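Local coordinates for protein TRNA (adenine(9)-n1)-methyltransferase (Sulfolobus acidocaldarius, PDB 5A7Z) that methylates N1 of the adenosine at position 9 of tRNA, using S-adenosyl-L-methionine as the methyl donor, at residues L167-S170 against D171-P175; E118-E122 against E123-K127; E214-A217 against L218-Y222. All blocks are in the same frame, centred on the assembly; numbering follows the deposited sequence.

In the fold
The three contacts belong to the SPOUT-type methyltransferase domain of this Trm10 enzyme and follow one another along the chain in the order contact 2, contact 1, contact 3. Contacts 1 and 3 are neighbours in space, their centres about 12 Å apart. Leu216 on helix 211-220 packs by its CD2 on Leu169 CB of the 167-175 loop at 3.8 Å, and Leu167 O meets Leu216 CD1. Contact 2, at the start of helix 122-142, stands apart: its nearest atoms are about 14 Å from contact 1 and about 7 Å from contact 3. All three lie at the surface, where Leu169 CD2 also packs against Tyr222 CE2 at 4.3 Å.

Contact 1 of 3, residues L167-S170 against D171-P175; sequences LSLS and DEDNP
Asp173 folds back over Ser170, and its carboxylate takes the Ser170 backbone N-H on OD2 at 2.7 Å. The bond is fairly straight, 160° at the hydrogen, but the donor stands above the carboxylate plane, 60° out of it. Asp173 CG lies beside its own backbone N and anti to the carbonyl carbon (chi1 -65°), a rotation that turns the acid toward Leu169 and Ser170 on the incoming arm of the turn. OD2 also rests against Leu169 CA at 3.4 Å. On the serine side, OG accepts from Glu172 N at 3.1 Å and sits 3.2 Å from Asp173 OD1, a weak bond whose proton could go to another acceptor. These side-chain bonds brace a type I beta turn from Ser170 to Asp173, whose own bond runs from Asp173 N to Ser170 O at 3.1 Å, in the loop that links strand 162-164 to strand 175-178. OD1 has stronger partners beyond the turn, the hydroxyl of Tyr107 and the ammonium of Lys109, which would be expected to keep the acid ionised. An alanine here is likely to leave Ser170 N without this acceptor and to take one counter-charge from Lys109. Nearer strand 175-178, Leu169 and Pro175 slant across each other, CD1 meeting the ring at CG at 4.0 Å; Phe224 touches both side chains.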
ATOM      1  N   LEU A 167      13.987 -10.690   8.285  1.00 43.26           N
ATOM      2  CA  LEU A 167      12.645 -10.312   8.712  1.00 47.11           C
ATOM      3  C   LEU A 167      12.557 -10.080  10.219  1.00 48.54           C
ATOM      4  O   LEU A 167      12.915 -10.930  11.020  1.00 55.56           O
ATOM      5  CB  LEU A 167      11.648 -11.390   8.302  1.00 48.54           C
ATOM      6  CG  LEU A 167      10.175 -10.988   8.338  1.00 51.36           C
ATOM      7  CD1 LEU A 167       9.939  -9.702   7.558  1.00 48.87           C
ATOM      8  CD2 LEU A 167       9.309 -12.112   7.793  1.00 52.84           C
ATOM      9  N   SER A 168      12.091  -8.902  10.587  1.00 53.84           N
ATOM     10  CA  SER A 168      11.829  -8.553  11.970  1.00 50.80           C
ATOM     11  C   SER A 168      10.316  -8.641  12.192  1.00 52.45           C
ATOM     12  O   SER A 168       9.543  -8.038  11.452  1.00 56.26           O
ATOM     13  CB  SER A 168      12.304  -7.124  12.198  1.00 53.23           C
ATOM     14  OG  SER A 168      12.459  -6.838  13.564  1.00 61.99           O
ATOM     15  N   LEU A 169       9.887  -9.404  13.182  1.00 47.68           N
ATOM     16  CA  LEU A 169       8.482  -9.748  13.299  1.00 49.35           C
ATOM     17  C   LEU A 169       7.987  -9.343  14.656  1.00 50.92           C
ATOM     18  O   LEU A 169       8.519  -9.798  15.654  1.00 52.13           O
ATOM     19  CB  LEU A 169       8.288 -11.249  13.117  1.00 51.50           C
ATOM     20  CG  LEU A 169       6.872 -11.693  12.721  1.00 53.92           C
ATOM     21  CD1 LEU A 169       6.664 -11.563  11.234  1.00 53.86           C
ATOM     22  CD2 LEU A 169       6.624 -13.127  13.137  1.00 65.03           C
ATOM     23  N   SER A 170       6.970  -8.481  14.694  1.00 47.25           N
ATOM     24  CA  SER A 170       6.435  -8.000  15.955  1.00 47.50           C
ATOM     25  C   SER A 170       5.293  -8.879  16.516  1.00 45.80           C
ATOM     26  O   SER A 170       4.649  -9.664  15.790  1.00 43.94           O
ATOM     27  CB  SER A 170       5.977  -6.550  15.815  1.00 45.64           C
ATOM     28  OG  SER A 170       4.606  -6.480  15.539  1.00 50.95           O
ATOM     29  N   ASP A 171       5.080  -8.730  17.822  1.00 39.42           N
ATOM     30  CA  ASP A 171       3.935  -9.293  18.550  1.00 47.25           C
ATOM     31  C   ASP A 171       2.610  -9.209  17.818  1.00 42.88           C
ATOM     32  O   ASP A 171       1.704  -9.976  18.110  1.00 39.85           O
ATOM     33  CB  ASP A 171       3.732  -8.510  19.874  1.00 50.67           C
ATOM     34  CG  ASP A 171       4.326  -9.212  21.071  1.00 54.44           C
ATOM     35  OD1 ASP A 171       4.345 -10.447  21.076  1.00 70.98           O
ATOM     36  OD2 ASP A 171       4.751  -8.522  22.022  1.00 61.47           O
ATOM     37  N   GLU A 172       2.440  -8.144  17.042  1.00 42.63           N
ATOM     38  CA  GLU A 172       1.144  -7.786  16.491  1.00 40.02           C
ATOM     39  C   GLU A 172       1.006  -8.121  15.030  1.00 37.77           C
ATOM     40  O   GLU A 172      -0.078  -8.028  14.505  1.00 34.62           O
ATOM     41  CB  GLU A 172       0.870  -6.304  16.689  1.00 44.82           C
ATOM     42  CG  GLU A 172      -0.207  -6.052  17.725  1.00 56.74           C
ATOM     43  CD  GLU A 172      -0.552  -4.593  17.863  1.00 63.50           C
ATOM     44  OE1 GLU A 172       0.352  -3.756  17.655  1.00 70.07           O
ATOM     45  OE2 GLU A 172      -1.718  -4.286  18.194  1.00 66.05           O
ATOM     46  N   ASP A 173       2.106  -8.488  14.374  1.00 34.44           N
ATOM     47  CA  ASP A 173       2.065  -8.862  12.972  1.00 34.34           C
ATOM     48  C   ASP A 173       1.285 -10.102  12.834  1.00 32.45           C
ATOM     49  O   ASP A 173       1.553 -11.056  13.512  1.00 40.75           O
ATOM     50  CB  ASP A 173       3.456  -9.146  12.448  1.00 35.55           C
ATOM     51  CG  ASP A 173       4.332  -7.940  12.456  1.00 37.10           C
ATOM     52  OD1 ASP A 173       3.797  -6.801  12.508  1.00 37.38           O
ATOM     53  OD2 ASP A 173       5.571  -8.127  12.409  1.00 39.45           O
ATOM     54  N   ASN A 174       0.386 -10.135  11.884  1.00 33.79           N
ATOM     55  CA  ASN A 174      -0.411 -11.320  11.661  1.00 37.43           C
ATOM     56  C   ASN A 174      -0.355 -11.716  10.193  1.00 38.26           C
ATOM     57  O   ASN A 174      -1.276 -11.414   9.435  1.00 34.91           O
ATOM     58  CB  ASN A 174      -1.826 -11.041  12.093  1.00 38.25           C
ATOM     59  CG  ASN A 174      -2.740 -12.183  11.830  1.00 41.01           C
ATOM     60  OD1 ASN A 174      -2.319 -13.309  11.620  1.00 35.33           O
ATOM     61  ND2 ASN A 174      -4.009 -11.889  11.780  1.00 46.18           N
ATOM     62  N   PRO A 175       0.754 -12.377   9.785  1.00 38.64           N
ATOM     63  CA  PRO A 175       1.165 -12.466   8.393  1.00 36.06           C
ATOM     64  C   PRO A 175       0.477 -13.566   7.657  1.00 38.07           C
ATOM     65  O   PRO A 175       0.096 -14.572   8.252  1.00 38.27           O
ATOM     66  CB  PRO A 175       2.662 -12.780   8.476  1.00 39.60           C
ATOM     67  CG  PRO A 175       3.019 -12.708   9.925  1.00 39.99           C
ATOM     68  CD  PRO A 175       1.754 -12.980  10.661  1.00 39.64           C
TER

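Contact 2 of 3, residues E118-E122 against E123-K127; sequences EFLNE and EEKEK
Asn121 and Glu124 exchange bonds in a capping box at the start of helix 122-142. Asn121 is the N-cap: its CG sits between its own backbone N and carbonyl carbon (chi1 73°), which swings OD1 over the first turn to accept from Glu124 N at 2.8 Å, almost straight at 175°. The return bond runs from Asn121 N to Glu124 OE1 at 3.0 Å and meets the oxygen on its anti side. Glu124 has CG beside its backbone N and then runs extended, bringing its carboxylate against the asparagine amide; the two planes are stacked, 19° apart. The helix N-terminus close by would tend to stabilise the negative charge of this carboxylate. Lys125 starts in the same way, stays extended as far as CE and bends only at the torsion that places NZ. Its CG packs on Leu120 CB at 3.7 Å, CE passes 3.1 Å from Leu120 O, and NZ reaches Glu118 OE1 in a long salt bridge of 3.5 Å. Glu118 sets out away from the helix and bends back at chi2, which brings OE1 to the lysine. Regular helical bonding begins with Lys125 N on Asn121 O. The cap thus ends the loop that follows strand 109-113 and launches helix 122-142; Phe117 touches Lys125, and Asp204, in the loop between strands 196-202 and 208-209, touches Glu124.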
ATOM      1  N   GLU A 118      19.411 -14.771  -5.282  1.00 46.29           N
ATOM      2  CA  GLU A 118      20.565 -15.420  -5.898  1.00 44.86           C
ATOM      3  C   GLU A 118      20.279 -16.823  -6.466  1.00 40.70           C
ATOM      4  O   GLU A 118      21.080 -17.353  -7.192  1.00 46.83           O
ATOM      5  CB  GLU A 118      21.723 -15.450  -4.901  1.00 49.17           C
ATOM      6  CG  GLU A 118      22.178 -14.050  -4.452  1.00 55.73           C
ATOM      7  CD  GLU A 118      22.781 -13.208  -5.599  1.00 61.16           C
ATOM      8  OE1 GLU A 118      23.481 -13.788  -6.463  1.00 64.41           O
ATOM      9  OE2 GLU A 118      22.573 -11.967  -5.631  1.00 59.99           O
ATOM     10  N   PHE A 119      19.103 -17.376  -6.194  1.00 42.90           N
ATOM     11  CA  PHE A 119      18.681 -18.649  -6.780  1.00 43.09           C
ATOM     12  C   PHE A 119      17.955 -18.453  -8.117  1.00 43.59           C
ATOM     13  O   PHE A 119      17.620 -19.429  -8.767  1.00 45.02           O
ATOM     14  CB  PHE A 119      17.701 -19.383  -5.854  1.00 52.87           C
ATOM     15  CG  PHE A 119      18.246 -19.702  -4.482  1.00 71.73           C
ATOM     16  CD1 PHE A 119      18.318 -18.723  -3.491  1.00 76.67           C
ATOM     17  CD2 PHE A 119      18.586 -21.005  -4.147  1.00 83.30           C
ATOM     18  CE1 PHE A 119      18.783 -19.024  -2.223  1.00 79.44           C
ATOM     19  CE2 PHE A 119      19.047 -21.309  -2.876  1.00 86.65           C
ATOM     20  CZ  PHE A 119      19.147 -20.315  -1.915  1.00 82.22           C
ATOM     21  N   LEU A 120      17.634 -17.206  -8.484  1.00 39.02           N
ATOM     22  CA  LEU A 120      16.858 -16.937  -9.682  1.00 36.99           C
ATOM     23  C   LEU A 120      17.759 -16.948 -10.903  1.00 37.22           C
ATOM     24  O   LEU A 120      18.900 -16.506 -10.857  1.00 33.06           O
ATOM     25  CB  LEU A 120      16.177 -15.573  -9.584  1.00 38.90           C
ATOM     26  CG  LEU A 120      15.143 -15.391  -8.464  1.00 41.21           C
ATOM     27  CD1 LEU A 120      14.660 -13.942  -8.396  1.00 36.96           C
ATOM     28  CD2 LEU A 120      13.984 -16.369  -8.647  1.00 41.43           C
ATOM     29  N   ASN A 121      17.229 -17.383 -12.024  1.00 35.30           N
ATOM     30  CA  ASN A 121      17.935 -17.176 -13.267  1.00 37.68           C
ATOM     31  C   ASN A 121      17.882 -15.683 -13.668  1.00 37.00           C
ATOM     32  O   ASN A 121      17.359 -14.838 -12.918  1.00 33.52           O
ATOM     33  CB  ASN A 121      17.382 -18.093 -14.351  1.00 39.76           C
ATOM     34  CG  ASN A 121      16.027 -17.677 -14.838  1.00 42.42           C
ATOM     35  OD1 ASN A 121      15.734 -16.493 -14.997  1.00 46.83           O
ATOM     36  ND2 ASN A 121      15.221 -18.650 -15.170  1.00 49.30           N
ATOM     37  N   GLU A 122      18.498 -15.350 -14.791  1.00 31.54           N
ATOM     38  CA  GLU A 122      18.795 -13.957 -15.106  1.00 37.57           C
ATOM     39  C   GLU A 122      17.547 -13.213 -15.544  1.00 35.12           C
ATOM     40  O   GLU A 122      17.358 -12.096 -15.155  1.00 27.63           O
ATOM     41  CB  GLU A 122      19.902 -13.847 -16.184  1.00 39.99           C
ATOM     42  CG  GLU A 122      21.222 -14.492 -15.756  1.00 40.75           C
ATOM     43  CD  GLU A 122      22.374 -14.168 -16.708  1.00 42.12           C
ATOM     44  OE1 GLU A 122      22.112 -13.896 -17.889  1.00 37.40           O
ATOM     45  OE2 GLU A 122      23.538 -14.159 -16.260  1.00 42.25           O
ATOM     46  N   GLU A 123      16.683 -13.876 -16.319  1.00 35.20           N
ATOM     47  CA  GLU A 123      15.397 -13.325 -16.710  1.00 37.73           C
ATOM     48  C   GLU A 123      14.532 -13.052 -15.466  1.00 39.83           C
ATOM     49  O   GLU A 123      13.896 -11.994 -15.348  1.00 40.20           O
ATOM     50  CB  GLU A 123      14.641 -14.324 -17.616  1.00 41.34           C
ATOM     51  CG  GLU A 123      15.298 -14.594 -18.961  1.00 46.19           C
ATOM     52  CD  GLU A 123      16.602 -15.377 -18.836  1.00 48.77           C
ATOM     53  OE1 GLU A 123      16.633 -16.368 -18.073  1.00 47.82           O
ATOM     54  OE2 GLU A 123      17.610 -14.957 -19.451  1.00 50.55           O
ATOM     55  N   GLU A 124      14.476 -14.038 -14.574  1.00 37.10           N
ATOM     56  CA  GLU A 124      13.731 -13.915 -13.324  1.00 40.10           C
ATOM     57  C   GLU A 124      14.241 -12.759 -12.449  1.00 36.70           C
ATOM     58  O   GLU A 124      13.455 -11.963 -11.941  1.00 31.35           O
ATOM     59  CB  GLU A 124      13.799 -15.231 -12.551  1.00 45.98           C
ATOM     60  CG  GLU A 124      12.971 -16.343 -13.190  1.00 53.40           C
ATOM     61  CD  GLU A 124      13.178 -17.731 -12.557  1.00 59.57           C
ATOM     62  OE1 GLU A 124      14.245 -17.994 -11.933  1.00 59.22           O
ATOM     63  OE2 GLU A 124      12.263 -18.582 -12.719  1.00 73.10           O
ATOM     64  N   LYS A 125      15.553 -12.673 -12.274  1.00 32.06           N
ATOM     65  CA  LYS A 125      16.146 -11.545 -11.549  1.00 31.99           C
ATOM     66  C   LYS A 125      15.717 -10.183 -12.126  1.00 39.16           C
ATOM     67  O   LYS A 125      15.431  -9.215 -11.378  1.00 35.04           O
ATOM     68  CB  LYS A 125      17.631 -11.644 -11.596  1.00 30.81           C
ATOM     69  CG  LYS A 125      18.208 -12.709 -10.680  1.00 35.27           C
ATOM     70  CD  LYS A 125      19.696 -12.828 -10.899  1.00 36.80           C
ATOM     71  CE  LYS A 125      20.320 -13.850  -9.983  1.00 40.70           C
ATOM     72  NZ  LYS A 125      21.510 -13.245  -9.362  1.00 49.60           N
ATOM     73  N   GLU A 126      15.688 -10.100 -13.455  1.00 39.88           N
ATOM     74  CA  GLU A 126      15.455  -8.823 -14.105  1.00 44.05           C
ATOM     75  C   GLU A 126      14.000  -8.440 -13.935  1.00 36.36           C
ATOM     76  O   GLU A 126      13.717  -7.346 -13.506  1.00 36.40           O
ATOM     77  CB  GLU A 126      15.839  -8.852 -15.592  1.00 46.22           C
ATOM     78  CG  GLU A 126      16.383  -7.524 -16.120  1.00 54.81           C
ATOM     79  CD  GLU A 126      16.565  -7.501 -17.651  1.00 63.41           C
ATOM     80  OE1 GLU A 126      16.908  -8.556 -18.237  1.00 55.90           O
ATOM     81  OE2 GLU A 126      16.375  -6.415 -18.270  1.00 69.35           O
ATOM     82  N   LYS A 127      13.083  -9.335 -14.303  1.00 35.46           N
ATOM     83  CA  LYS A 127      11.660  -9.135 -14.009  1.00 38.48           C
ATOM     84  C   LYS A 127      11.476  -8.704 -12.577  1.00 32.37           C
ATOM     85  O   LYS A 127      10.849  -7.707 -12.297  1.00 38.97           O
ATOM     86  CB  LYS A 127      10.882 -10.423 -14.177  1.00 39.47           C
ATOM     87  CG  LYS A 127      10.592 -10.798 -15.605  1.00 44.65           C
ATOM     88  CD  LYS A 127      10.008 -12.202 -15.665  1.00 49.41           C
ATOM     89  CE  LYS A 127       8.579 -12.241 -15.170  1.00 53.09           C
ATOM     90  NZ  LYS A 127       7.605 -12.330 -16.294  1.00 59.89           N
TER

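Contact 3 of 3, residues E214-A217 against L218-Y222; sequences ERLA and LSRGY
Glu214 and Leu218 lie side by side, one turn apart on helix 211-220, near its C-terminal end. The helix stops here with a glycine of positive phi, Gly221 (73°), and a 6→1 bond from Tyr222 N back to Ala217 O. The glutamate CG meets Leu218 CD1 at 3.7 Å, and its carbonyl O accepts from Leu218 N at 2.9 Å, a straight helical bond. Arg215 follows; its carbonyl O receives a weak bond from Ser219 N, while Ser219 CB rests 3.2 Å from that oxygen. The Leu216 carbonyl O is likewise held weakly, by Ser219 N and Arg220 N, as the last turn loses its regularity. Its side chain meets Arg220, which reaches back toward it: with CG anti to its carbonyl carbon (chi1 -56°), the arginine runs extended to NE and crosses the leucine at a slant, so that Leu216 CD1 lies over one face of the guanidinium, nearest to NH2 at 3.2 Å. Arg220 CB in turn lies over one face of the Tyr222 ring, offset toward the rim. Ala217 O collects the bonds that end the helix: Gly221 N and Arg220 N give weak ones, and Tyr222 N donates at 2.9 Å with an angle of 141° at the hydrogen.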
ATOM      1  N   GLU A 214      10.810 -18.000   5.513  1.00 38.38           N
ATOM      2  CA  GLU A 214      11.017 -19.426   5.833  1.00 41.27           C
ATOM      3  C   GLU A 214      12.132 -19.620   6.858  1.00 37.13           C
ATOM      4  O   GLU A 214      12.037 -20.435   7.771  1.00 31.77           O
ATOM      5  CB  GLU A 214      11.337 -20.187   4.562  1.00 44.02           C
ATOM      6  CG  GLU A 214      11.865 -21.577   4.768  1.00 50.78           C
ATOM      7  CD  GLU A 214      12.364 -22.170   3.473  1.00 56.11           C
ATOM      8  OE1 GLU A 214      11.537 -22.338   2.562  1.00 65.83           O
ATOM      9  OE2 GLU A 214      13.587 -22.400   3.340  1.00 59.75           O
ATOM     10  N   ARG A 215      13.175 -18.832   6.716  1.00 37.16           N
ATOM     11  CA  ARG A 215      14.287 -18.888   7.627  1.00 38.80           C
ATOM     12  C   ARG A 215      13.872 -18.474   9.035  1.00 39.28           C
ATOM     13  O   ARG A 215      14.260 -19.120  10.025  1.00 31.03           O
ATOM     14  CB  ARG A 215      15.405 -18.010   7.115  1.00 44.51           C
ATOM     15  CG  ARG A 215      16.548 -17.786   8.090  1.00 50.07           C
ATOM     16  CD  ARG A 215      17.594 -16.819   7.509  1.00 55.76           C
ATOM     17  NE  ARG A 215      17.671 -16.872   6.040  1.00 51.82           N
ATOM     18  CZ  ARG A 215      17.602 -15.802   5.239  1.00 53.18           C
ATOM     19  NH1 ARG A 215      17.473 -14.565   5.740  1.00 56.07           N
ATOM     20  NH2 ARG A 215      17.675 -15.968   3.931  1.00 49.62           N
ATOM     21  N   LEU A 216      13.080 -17.410   9.137  1.00 38.99           N
ATOM     22  CA  LEU A 216      12.570 -16.981  10.442  1.00 43.78           C
ATOM     23  C   LEU A 216      11.656 -18.048  11.075  1.00 42.90           C
ATOM     24  O   LEU A 216      11.807 -18.385  12.236  1.00 35.25           O
ATOM     25  CB  LEU A 216      11.797 -15.672  10.321  1.00 54.65           C
ATOM     26  CG  LEU A 216      11.840 -14.877  11.626  1.00 65.21           C
ATOM     27  CD1 LEU A 216      13.160 -14.126  11.710  1.00 73.61           C
ATOM     28  CD2 LEU A 216      10.674 -13.918  11.733  1.00 68.59           C
ATOM     29  N   ALA A 217      10.720 -18.553  10.274  1.00 39.04           N
ATOM     30  CA  ALA A 217       9.762 -19.562  10.678  1.00 41.44           C
ATOM     31  C   ALA A 217      10.410 -20.830  11.222  1.00 41.97           C
ATOM     32  O   ALA A 217      10.066 -21.292  12.324  1.00 41.26           O
ATOM     33  CB  ALA A 217       8.869 -19.921   9.491  1.00 43.01           C
ATOM     34  N   LEU A 218      11.297 -21.428  10.426  1.00 41.50           N
ATOM     35  CA  LEU A 218      12.076 -22.604  10.863  1.00 39.71           C
ATOM     36  C   LEU A 218      12.897 -22.355  12.112  1.00 39.39           C
ATOM     37  O   LEU A 218      13.161 -23.264  12.875  1.00 49.16           O
ATOM     38  CB  LEU A 218      13.026 -23.053   9.761  1.00 42.53           C
ATOM     39  CG  LEU A 218      12.352 -23.748   8.572  1.00 49.12           C
ATOM     40  CD1 LEU A 218      13.265 -23.738   7.356  1.00 51.54           C
ATOM     41  CD2 LEU A 218      11.964 -25.174   8.931  1.00 48.61           C
ATOM     42  N   SER A 219      13.365 -21.145  12.288  1.00 40.16           N
ATOM     43  CA  SER A 219      14.269 -20.863  13.373  1.00 44.75           C
ATOM     44  C   SER A 219      13.526 -20.708  14.712  1.00 44.17           C
ATOM     45  O   SER A 219      14.114 -20.900  15.782  1.00 38.67           O
ATOM     46  CB  SER A 219      15.087 -19.613  13.057  1.00 49.71           C
ATOM     47  OG  SER A 219      15.942 -19.286  14.131  1.00 54.91           O
ATOM     48  N   ARG A 220      12.234 -20.381  14.646  1.00 43.32           N
ATOM     49  CA  ARG A 220      11.452 -20.098  15.848  1.00 40.72           C
ATOM     50  C   ARG A 220      10.218 -20.976  15.977  1.00 36.33           C
ATOM     51  O   ARG A 220       9.414 -20.787  16.879  1.00 38.72           O
ATOM     52  CB  ARG A 220      11.062 -18.628  15.852  1.00 44.22           C
ATOM     53  CG  ARG A 220      12.260 -17.716  15.740  1.00 46.98           C
ATOM     54  CD  ARG A 220      11.906 -16.268  15.988  1.00 51.11           C
ATOM     55  NE  ARG A 220      12.992 -15.421  15.516  1.00 55.15           N
ATOM     56  CZ  ARG A 220      12.889 -14.122  15.213  1.00 57.25           C
ATOM     57  NH1 ARG A 220      11.738 -13.469  15.347  1.00 53.76           N
ATOM     58  NH2 ARG A 220      13.961 -13.468  14.766  1.00 58.34           N
ATOM     59  N   GLY A 221      10.055 -21.905  15.039  1.00 34.88           N
ATOM     60  CA  GLY A 221       8.950 -22.824  15.044  1.00 34.34           C
ATOM     61  C   GLY A 221       7.611 -22.227  14.681  1.00 38.00           C
ATOM     62  O   GLY A 221       6.574 -22.715  15.169  1.00 43.27           O
ATOM     63  N   TYR A 222       7.595 -21.190  13.820  1.00 38.48           N
ATOM     64  CA  TYR A 222       6.316 -20.602  13.365  1.00 35.96           C
ATOM     65  C   TYR A 222       5.848 -21.229  12.078  1.00 36.29           C
ATOM     66  O   TYR A 222       6.609 -21.854  11.366  1.00 35.43           O
ATOM     67  CB  TYR A 222       6.401 -19.104  13.177  1.00 35.95           C
ATOM     68  CG  TYR A 222       6.865 -18.360  14.385  1.00 32.11           C
ATOM     69  CD1 TYR A 222       6.575 -18.814  15.637  1.00 30.11           C
ATOM     70  CD2 TYR A 222       7.605 -17.195  14.261  1.00 32.03           C
ATOM     71  CE1 TYR A 222       7.000 -18.142  16.764  1.00 31.31           C
ATOM     72  CE2 TYR A 222       8.037 -16.504  15.391  1.00 33.61           C
ATOM     73  CZ  TYR A 222       7.744 -17.006  16.639  1.00 32.47           C
ATOM     74  OH  TYR A 222       8.157 -16.355  17.787  1.00 39.12           O
TER